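Local coordinates for putative NADP oxidoreductase BF3122 (Bacteroides fragilis, PDB 3D1L), which probably works as an NADP-dependent oxidoreductase, pairing a Rossmann-type nucleotide-binding domain with a largely helical C-terminal domain, although its substrate is not known, at residues A26-R31 / S157-R162; Y117-P122 / E169-L174; F139-S144 / F151-A156. All coordinates share one frame; numbering follows the deposited sequence.

In the fold
The three contacts gather around the part of the mixed sheet where strands 117-122 and 139-143 lie side by side. Contact 2 sets a long helix against the first strand and contact 3 a short helix against the second; their centres are about 10 Å apart, and V119 N to E142 O (2.8 Å) is a probable hydrogen bond between them. Contact 1, centred about 12 Å from contact 3, joins the loop that follows helix 146-157 to helix 20-31; R162 O and F139 N, 2.8 Å apart, link the two. The centres of contacts 1 and 2 are about 17 Å apart, without touching. The side chain of Y121, in contact 2, lies about 5 Å from a bound 2-mercapto-propion aldehyde.

Contact 1 of 3, residues A26-R31 / S157-R162; sequences AKALYR and STLSNR
L159 places its two methyl groups on different parts of helix 20-31. CD2 rests against the backbone of A28, 3.4 Å from A28 O, and lies 4.1 Å from A28 CB. The other branch, CD1, meets the isobutyl group of L29 at 3.8 Å from L29 CD2, the two leucine side chains crossing at a slant. In L159 CG stands anti to the carbonyl carbon (chi1 -52°), and the fork beyond it spreads to reach both neighbours. The residue types fit these roles: A28 is short enough for the backbones to approach to 6.7 Å between the CA atoms of A28 and L159, while the branched end of L29 extends to meet a buried methyl. The contact is small, and between side chains it is purely apolar.

In fold terms it joins the first helix of the Rossmann-type domain to the loop between helix 146-157 and strand 163-165, pieces far apart in sequence. Helix 20-31 follows strand 12-16 through a turn with a glycine pattern consistent with dinucleotide binding.

A second shell fixes both partners. L29 also packs on F34 and I36, A28 touches F134, and L159 leans on F139. Just past L159 the loop is shaped by an ST turn: the backbone N of R162 donates to S160 OG at 2.8 Å with an N-H...O angle of 158°, and the same hydroxyl is hydrogen-bonded to I137 O. Serine suits this spot because its one short hydroxyl can serve two backbone groups while the residue stays buried. Further out, K27 and R31, on the same helix, both form salt bridges with E131.

Contact 2 of 3, residues Y117-P122 / E169-L174; sequences YGVFYP and EQRKSL
R171 crosses from helix 168-198 to strand 117-122, touching first Y121 and then V119. Its CB points at the strand, and CG, anti to the backbone N (chi1 -177°), carries the chain straight out from the helix. CG comes within 3.5 Å of Y121 CD2; CD lies equally near that ring carbon and 3.8 Å from Y121 CG, so the aliphatic part of the arginine lies against the aromatic side chain. A bend at chi3 (63°) then turns the end of the chain onto V119. NE is 3.5 Å from V119 CG1, and CZ is 3.4 Å from the same methyl, which sits over the centre of one guanidinium face. NH2 meets the other methyl, V119 CG2, at 3.5 Å. The guanidinium plane stands 69° from the tyrosine ring.

The polar rim of the group is served by neighbours: NH1 by a salt bridge to E142, NH2 by hydrogen bonds to S168 OG and I105 O, and NE by a weak one to A102 O. The arginine thus joins the Rossmann-type sheet to the long helix leading into the C-terminal domain. Apolar contacts over a face, combined with bonds at the rim, hold the plane in one rotation, and the carboxylate would be expected to offset much of the buried positive charge.

Contact 3 of 3, residues F139-S144 / F151-A156; sequences FFIEAS and FLKAIA
Strand 139-143 and helix 151-156 run nearly antiparallel, at 161°, with axes 8.6 Å apart and the CA atoms of I141 and K153 separated by 6.7 Å. They are the first strand and the helix of a beta-alpha-beta unit that strand 163-165 completes, and the helix runs back along the strand, over one face of the sheet.

Residues alternate along the strand, and F139, I141 and A143 all face the helix. A156 CB lies over the centre of the F139 ring, 3.8 Å from its centroid and 13° off the normal, a CH-pi contact; a methyl is small enough to let the helix sit close against a broad ring. I141 fills the middle with both branches. Its CG2, anti to the backbone N, lies 3.8 Å from L152 CB, while CG1 meets K153 CG. K153 thus lends its aliphatic part to the edge of the apolar contact, then bends at chi3 (68°) to carry NZ away to a salt bridge with D165. L152 also packs on L97 and V99 of strand 97-100, in keeping with the broad apolar surface leucine offers. Its CD1 reaches the strand's end, 4.0 Å from A143 CB and 3.7 Å from E142 O.

Contact 1 of 3, residues A26-R31 / S157-R162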
loop_
_atom_site.group_PDB
_atom_site.type_symbol
_atom_site.label_atom_id
_atom_site.label_comp_id
_atom_site.label_asym_id
_atom_site.label_seq_id
_atom_site.Cartn_x
_atom_site.Cartn_y
_atom_site.Cartn_z
ATOM N N ALA B 26 -3.375 12.791 20.622
ATOM C CA ALA B 26 -4.042 13.953 21.251
ATOM C C ALA B 26 -5.472 14.130 20.782
ATOM O O ALA B 26 -6.344 14.382 21.594
ATOM C CB ALA B 26 -3.228 15.254 21.060
ATOM N N LYS B 27 -5.719 13.983 19.485
ATOM C CA LYS B 27 -7.081 14.131 18.940
ATOM C C LYS B 27 -8.059 13.076 19.494
ATOM O O LYS B 27 -9.185 13.402 19.848
ATOM C CB LYS B 27 -7.062 14.110 17.407
ATOM C CG LYS B 27 -6.529 15.424 16.778
ATOM C CD LYS B 27 -5.988 15.199 15.336
ATOM C CE LYS B 27 -7.086 15.124 14.286
ATOM N NZ LYS B 27 -6.564 15.176 12.878
ATOM N N ALA B 28 -7.598 11.827 19.604
ATOM C CA ALA B 28 -8.402 10.746 20.136
ATOM C C ALA B 28 -8.754 10.990 21.614
ATOM O O ALA B 28 -9.900 10.778 22.015
ATOM C CB ALA B 28 -7.695 9.421 19.945
ATOM N N LEU B 29 -7.785 11.460 22.407
ATOM C CA LEU B 29 -8.053 11.840 23.811
ATOM C C LEU B 29 -9.062 12.977 23.932
ATOM O O LEU B 29 -10.008 12.869 24.693
ATOM C CB LEU B 29 -6.763 12.213 24.522
ATOM C CG LEU B 29 -5.768 11.059 24.734
ATOM C CD1 LEU B 29 -4.344 11.613 24.967
ATOM C CD2 LEU B 29 -6.247 10.197 25.890
ATOM N N TYR B 30 -8.831 14.061 23.183
ATOM C CA TYR B 30 -9.741 15.222 23.066
ATOM C C TYR B 30 -11.183 14.860 22.653
ATOM O O TYR B 30 -12.161 15.375 23.217
ATOM C CB TYR B 30 -9.113 16.226 22.079
ATOM C CG TYR B 30 -9.979 17.361 21.641
ATOM C CD1 TYR B 30 -10.231 18.438 22.491
ATOM C CD2 TYR B 30 -10.529 17.382 20.359
ATOM C CE1 TYR B 30 -11.008 19.489 22.090
ATOM C CE2 TYR B 30 -11.311 18.432 19.943
ATOM C CZ TYR B 30 -11.551 19.487 20.808
ATOM O OH TYR B 30 -12.335 20.545 20.410
ATOM N N ARG B 31 -11.316 13.979 21.664
ATOM C CA ARG B 31 -12.630 13.517 21.213
ATOM C C ARG B 31 -13.351 12.681 22.264
ATOM O O ARG B 31 -14.591 12.676 22.319
ATOM C CB ARG B 31 -12.518 12.740 19.900
ATOM C CG ARG B 31 -12.269 13.645 18.711
ATOM C CD ARG B 31 -11.754 12.884 17.508
ATOM N NE ARG B 31 -11.537 13.818 16.399
ATOM C CZ ARG B 31 -10.662 13.645 15.409
ATOM N NH1 ARG B 31 -9.879 12.566 15.370
ATOM N NH2 ARG B 31 -10.560 14.568 14.457
ATOM N N SER B 157 -7.961 2.275 27.330
ATOM C CA SER B 157 -9.224 1.548 27.056
ATOM C C SER B 157 -10.400 2.421 26.605
ATOM O O SER B 157 -11.334 1.912 25.988
ATOM C CB SER B 157 -9.653 0.715 28.269
ATOM O OG SER B 157 -8.669 -0.273 28.549
ATOM N N THR B 158 -10.371 3.719 26.920
ATOM C CA THR B 158 -11.404 4.628 26.427
ATOM C C THR B 158 -11.188 4.839 24.919
ATOM O O THR B 158 -12.095 5.248 24.207
ATOM C CB THR B 158 -11.447 5.989 27.180
ATOM O OG1 THR B 158 -10.273 6.747 26.895
ATOM C CG2 THR B 158 -11.527 5.797 28.688
ATOM N N LEU B 159 -9.991 4.525 24.435
ATOM C CA LEU B 159 -9.642 4.812 23.039
ATOM C C LEU B 159 -9.642 3.576 22.144
ATOM O O LEU B 159 -10.137 3.630 21.015
ATOM C CB LEU B 159 -8.280 5.510 22.940
ATOM C CG LEU B 159 -7.971 6.762 23.770
ATOM C CD1 LEU B 159 -6.524 7.195 23.540
ATOM C CD2 LEU B 159 -8.941 7.937 23.511
ATOM N N SER B 160 -9.049 2.496 22.657
ATOM C CA SER B 160 -8.797 1.276 21.930
ATOM C C SER B 160 -9.444 0.062 22.625
ATOM O O SER B 160 -9.466 -0.030 23.865
ATOM C CB SER B 160 -7.287 1.054 21.851
ATOM O OG SER B 160 -6.970 -0.247 21.350
ATOM N N ASN B 161 -9.947 -0.872 21.825
ATOM C CA ASN B 161 -10.376 -2.184 22.335
ATOM C C ASN B 161 -9.244 -3.204 22.421
ATOM O O ASN B 161 -9.499 -4.362 22.740
ATOM C CB ASN B 161 -11.440 -2.781 21.418
ATOM C CG ASN B 161 -12.691 -1.942 21.353
ATOM O OD1 ASN B 161 -13.123 -1.372 22.353
ATOM N ND2 ASN B 161 -13.296 -1.876 20.166
ATOM N N ARG B 162 -8.020 -2.777 22.091
ATOM C CA ARG B 162 -6.860 -3.671 22.076
ATOM C C ARG B 162 -5.740 -3.146 22.963
ATOM O O ARG B 162 -4.683 -2.741 22.488
ATOM C CB ARG B 162 -6.357 -3.908 20.643
ATOM C CG ARG B 162 -7.062 -5.050 19.901
ATOM C CD ARG B 162 -6.319 -5.402 18.602
ATOM N NE ARG B 162 -6.649 -6.734 18.088
ATOM C CZ ARG B 162 -5.841 -7.793 18.135
ATOM N NH1 ARG B 162 -4.626 -7.704 18.667
ATOM N NH2 ARG B 162 -6.250 -8.954 17.639
#

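Contact 2 of 3, residues Y117-P122 / E169-L174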
loop_
_atom_site.group_PDB
_atom_site.type_symbol
_atom_site.label_atom_id
_atom_site.label_comp_id
_atom_site.label_asym_id
_atom_site.label_seq_id
_atom_site.Cartn_x
_atom_site.Cartn_y
_atom_site.Cartn_z
ATOM N N TYR B 117 6.070 6.641 36.380
ATOM C CA TYR B 117 6.528 6.661 34.999
ATOM C C TYR B 117 6.090 5.381 34.284
ATOM O O TYR B 117 5.667 4.421 34.935
ATOM C CB TYR B 117 8.041 6.847 34.933
ATOM C CG TYR B 117 8.850 5.762 35.601
ATOM C CD1 TYR B 117 9.164 4.583 34.921
ATOM C CD2 TYR B 117 9.333 5.927 36.899
ATOM C CE1 TYR B 117 9.908 3.574 35.529
ATOM C CE2 TYR B 117 10.101 4.933 37.525
ATOM C CZ TYR B 117 10.377 3.761 36.832
ATOM O OH TYR B 117 11.125 2.769 37.422
ATOM N N GLY B 118 6.195 5.368 32.964
ATOM C CA GLY B 118 5.698 4.245 32.183
ATOM C C GLY B 118 5.834 4.471 30.703
ATOM O O GLY B 118 6.438 5.447 30.270
ATOM N N VAL B 119 5.296 3.532 29.928
ATOM C CA VAL B 119 5.326 3.585 28.479
ATOM C C VAL B 119 3.881 3.442 28.044
ATOM O O VAL B 119 3.156 2.610 28.564
ATOM C CB VAL B 119 6.192 2.444 27.888
ATOM C CG1 VAL B 119 6.171 2.462 26.354
ATOM C CG2 VAL B 119 7.614 2.547 28.397
ATOM N N PHE B 120 3.470 4.283 27.113
ATOM C CA PHE B 120 2.092 4.391 26.655
ATOM C C PHE B 120 2.184 4.310 25.125
ATOM O O PHE B 120 2.226 5.347 24.459
ATOM C CB PHE B 120 1.590 5.763 27.086
ATOM C CG PHE B 120 0.101 5.934 27.081
ATOM C CD1 PHE B 120 -0.724 5.144 27.876
ATOM C CD2 PHE B 120 -0.466 6.967 26.355
ATOM C CE1 PHE B 120 -2.095 5.336 27.895
ATOM C CE2 PHE B 120 -1.853 7.186 26.375
ATOM C CZ PHE B 120 -2.670 6.369 27.155
ATOM N N TYR B 121 2.246 3.084 24.581
ATOM C CA TYR B 121 2.656 2.856 23.171
ATOM C C TYR B 121 1.520 2.402 22.225
ATOM O O TYR B 121 1.183 1.234 22.203
ATOM C CB TYR B 121 3.784 1.812 23.134
ATOM C CG TYR B 121 4.281 1.415 21.743
ATOM C CD1 TYR B 121 4.725 2.380 20.810
ATOM C CD2 TYR B 121 4.401 0.069 21.398
ATOM C CE1 TYR B 121 5.197 1.999 19.555
ATOM C CE2 TYR B 121 4.891 -0.325 20.166
ATOM C CZ TYR B 121 5.282 0.628 19.251
ATOM O OH TYR B 121 5.763 0.189 18.048
ATOM N N PRO B 122 0.904 3.330 21.485
ATOM C CA PRO B 122 -0.041 2.889 20.457
ATOM C C PRO B 122 0.701 2.564 19.158
ATOM O O PRO B 122 1.355 3.435 18.606
ATOM C CB PRO B 122 -0.963 4.100 20.275
ATOM C CG PRO B 122 -0.117 5.309 20.639
ATOM C CD PRO B 122 0.995 4.805 21.577
ATOM N N GLU B 169 10.918 -5.511 26.521
ATOM C CA GLU B 169 11.478 -6.576 25.704
ATOM C C GLU B 169 10.461 -7.051 24.671
ATOM O O GLU B 169 10.756 -7.076 23.486
ATOM C CB GLU B 169 11.986 -7.726 26.604
ATOM C CG GLU B 169 12.483 -8.960 25.846
ATOM C CD GLU B 169 13.329 -9.908 26.709
ATOM O OE1 GLU B 169 13.228 -9.861 27.965
ATOM O OE2 GLU B 169 14.099 -10.715 26.127
ATOM N N GLN B 170 9.257 -7.405 25.101
ATOM C CA GLN B 170 8.188 -7.700 24.143
ATOM C C GLN B 170 7.972 -6.530 23.180
ATOM O O GLN B 170 7.721 -6.743 22.000
ATOM C CB GLN B 170 6.865 -8.002 24.847
ATOM C CG GLN B 170 6.746 -9.321 25.643
ATOM C CD GLN B 170 5.498 -9.322 26.543
ATOM O OE1 GLN B 170 5.209 -8.323 27.202
ATOM N NE2 GLN B 170 4.750 -10.427 26.546
ATOM N N ARG B 171 8.048 -5.299 23.676
ATOM C CA ARG B 171 7.658 -4.127 22.872
ATOM C C ARG B 171 8.708 -3.840 21.770
ATOM O O ARG B 171 8.375 -3.489 20.643
ATOM C CB ARG B 171 7.410 -2.905 23.772
ATOM C CG ARG B 171 6.938 -1.650 23.027
ATOM C CD ARG B 171 6.725 -0.442 23.939
ATOM N NE ARG B 171 7.951 0.026 24.598
ATOM C CZ ARG B 171 8.245 -0.198 25.876
ATOM N NH1 ARG B 171 7.395 -0.873 26.646
ATOM N NH2 ARG B 171 9.382 0.269 26.388
ATOM N N LYS B 172 9.979 -4.012 22.105
ATOM C CA LYS B 172 11.023 -3.930 21.095
ATOM C C LYS B 172 10.782 -4.930 19.972
ATOM O O LYS B 172 10.881 -4.579 18.804
ATOM C CB LYS B 172 12.412 -4.147 21.696
ATOM C CG LYS B 172 13.265 -2.911 21.673
ATOM C CD LYS B 172 14.751 -3.224 21.363
ATOM C CE LYS B 172 15.381 -4.113 22.441
ATOM N NZ LYS B 172 16.771 -4.534 22.054
ATOM N N SER B 173 10.470 -6.168 20.351
ATOM C CA SER B 173 10.152 -7.244 19.420
ATOM C C SER B 173 9.009 -6.877 18.468
ATOM O O SER B 173 9.100 -7.095 17.263
ATOM C CB SER B 173 9.778 -8.491 20.212
ATOM O OG SER B 173 10.948 -9.109 20.740
ATOM N N LEU B 174 7.931 -6.331 19.018
ATOM C CA LEU B 174 6.777 -5.946 18.225
ATOM C C LEU B 174 7.171 -4.818 17.279
ATOM O O LEU B 174 6.812 -4.832 16.110
ATOM C CB LEU B 174 5.638 -5.502 19.136
ATOM C CG LEU B 174 4.977 -6.622 19.935
ATOM C CD1 LEU B 174 4.199 -6.013 21.107
ATOM C CD2 LEU B 174 4.048 -7.470 19.049
#

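Contact 3 of 3, residues F139-S144 / F151-A156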
loop_
_atom_site.group_PDB
_atom_site.type_symbol
_atom_site.label_atom_id
_atom_site.label_comp_id
_atom_site.label_asym_id
_atom_site.label_seq_id
_atom_site.Cartn_x
_atom_site.Cartn_y
_atom_site.Cartn_z
ATOM N N PHE B 139 -2.497 -1.072 21.798
ATOM C CA PHE B 139 -1.937 -0.093 22.719
ATOM C C PHE B 139 -1.176 -0.868 23.807
ATOM O O PHE B 139 -1.799 -1.545 24.605
ATOM C CB PHE B 139 -3.096 0.638 23.381
ATOM C CG PHE B 139 -2.994 2.113 23.382
ATOM C CD1 PHE B 139 -2.012 2.766 24.107
ATOM C CD2 PHE B 139 -3.942 2.864 22.711
ATOM C CE1 PHE B 139 -1.967 4.143 24.128
ATOM C CE2 PHE B 139 -3.914 4.239 22.735
ATOM C CZ PHE B 139 -2.942 4.887 23.433
ATOM N N PHE B 140 0.150 -0.755 23.856
ATOM C CA PHE B 140 0.960 -1.459 24.855
ATOM C C PHE B 140 1.382 -0.578 26.008
ATOM O O PHE B 140 1.842 0.565 25.798
ATOM C CB PHE B 140 2.165 -2.098 24.194
ATOM C CG PHE B 140 1.788 -2.936 23.020
ATOM C CD1 PHE B 140 1.418 -4.268 23.196
ATOM C CD2 PHE B 140 1.738 -2.380 21.742
ATOM C CE1 PHE B 140 1.044 -5.040 22.124
ATOM C CE2 PHE B 140 1.355 -3.144 20.677
ATOM C CZ PHE B 140 1.011 -4.478 20.864
ATOM N N ILE B 141 1.202 -1.117 27.222
ATOM C CA ILE B 141 1.332 -0.354 28.471
ATOM C C ILE B 141 2.332 -1.030 29.376
ATOM O O ILE B 141 2.301 -2.254 29.565
ATOM C CB ILE B 141 -0.020 -0.256 29.247
ATOM C CG1 ILE B 141 -1.121 0.458 28.434
ATOM C CG2 ILE B 141 0.160 0.395 30.669
ATOM C CD1 ILE B 141 -0.734 1.668 27.720
ATOM N N GLU B 142 3.226 -0.215 29.914
ATOM C CA GLU B 142 4.143 -0.605 30.979
ATOM C C GLU B 142 4.135 0.582 31.954
ATOM O O GLU B 142 3.953 1.727 31.520
ATOM C CB GLU B 142 5.541 -0.816 30.383
ATOM C CG GLU B 142 6.370 -1.909 31.036
ATOM C CD GLU B 142 7.791 -1.930 30.502
ATOM O OE1 GLU B 142 8.062 -1.194 29.528
ATOM O OE2 GLU B 142 8.640 -2.679 31.043
ATOM N N ALA B 143 4.264 0.323 33.260
ATOM C CA ALA B 143 4.412 1.401 34.247
ATOM C C ALA B 143 5.208 0.966 35.479
ATOM O O ALA B 143 5.384 -0.223 35.724
ATOM C CB ALA B 143 3.062 1.975 34.647
ATOM N N SER B 144 5.686 1.955 36.235
ATOM C CA SER B 144 6.486 1.762 37.461
ATOM C C SER B 144 5.762 1.071 38.617
ATOM O O SER B 144 6.404 0.624 39.562
ATOM C CB SER B 144 6.992 3.105 37.963
ATOM O OG SER B 144 5.888 3.986 38.105
ATOM N N PHE B 151 -4.078 2.797 35.839
ATOM C CA PHE B 151 -4.405 4.144 35.392
ATOM C C PHE B 151 -4.190 4.366 33.884
ATOM O O PHE B 151 -5.088 4.857 33.197
ATOM C CB PHE B 151 -3.571 5.150 36.182
ATOM C CG PHE B 151 -3.882 6.564 35.860
ATOM C CD1 PHE B 151 -5.092 7.129 36.259
ATOM C CD2 PHE B 151 -2.974 7.347 35.179
ATOM C CE1 PHE B 151 -5.395 8.464 35.956
ATOM C CE2 PHE B 151 -3.270 8.676 34.879
ATOM C CZ PHE B 151 -4.495 9.223 35.273
ATOM N N LEU B 152 -2.998 4.041 33.376
ATOM C CA LEU B 152 -2.715 4.133 31.914
ATOM C C LEU B 152 -3.651 3.254 31.071
ATOM O O LEU B 152 -4.193 3.699 30.072
ATOM C CB LEU B 152 -1.246 3.807 31.602
ATOM C CG LEU B 152 -0.149 4.758 32.094
ATOM C CD1 LEU B 152 1.250 4.192 31.865
ATOM C CD2 LEU B 152 -0.278 6.176 31.468
ATOM N N LYS B 153 -3.855 2.011 31.490
ATOM C CA LYS B 153 -4.765 1.117 30.779
ATOM C C LYS B 153 -6.208 1.616 30.729
ATOM O O LYS B 153 -6.908 1.429 29.734
ATOM C CB LYS B 153 -4.718 -0.281 31.390
ATOM C CG LYS B 153 -3.421 -0.999 31.074
ATOM C CD LYS B 153 -3.205 -2.202 32.014
ATOM C CE LYS B 153 -4.206 -3.284 31.753
ATOM N NZ LYS B 153 -4.042 -4.358 32.770
ATOM N N ALA B 154 -6.639 2.252 31.804
ATOM C CA ALA B 154 -7.969 2.796 31.868
ATOM C C ALA B 154 -8.101 3.933 30.868
ATOM O O ALA B 154 -9.115 4.023 30.163
ATOM C CB ALA B 154 -8.295 3.260 33.286
ATOM N N ILE B 155 -7.074 4.782 30.782
ATOM C CA ILE B 155 -7.044 5.846 29.773
ATOM C C ILE B 155 -7.041 5.226 28.386
ATOM O O ILE B 155 -7.875 5.590 27.563
ATOM C CB ILE B 155 -5.824 6.786 29.913
ATOM C CG1 ILE B 155 -5.911 7.575 31.225
ATOM C CG2 ILE B 155 -5.744 7.746 28.712
ATOM C CD1 ILE B 155 -4.660 8.411 31.518
ATOM N N ALA B 156 -6.109 4.300 28.131
ATOM C CA ALA B 156 -5.995 3.664 26.801
ATOM C C ALA B 156 -7.267 2.900 26.374
ATOM O O ALA B 156 -7.623 2.925 25.198
ATOM C CB ALA B 156 -4.746 2.775 26.692
#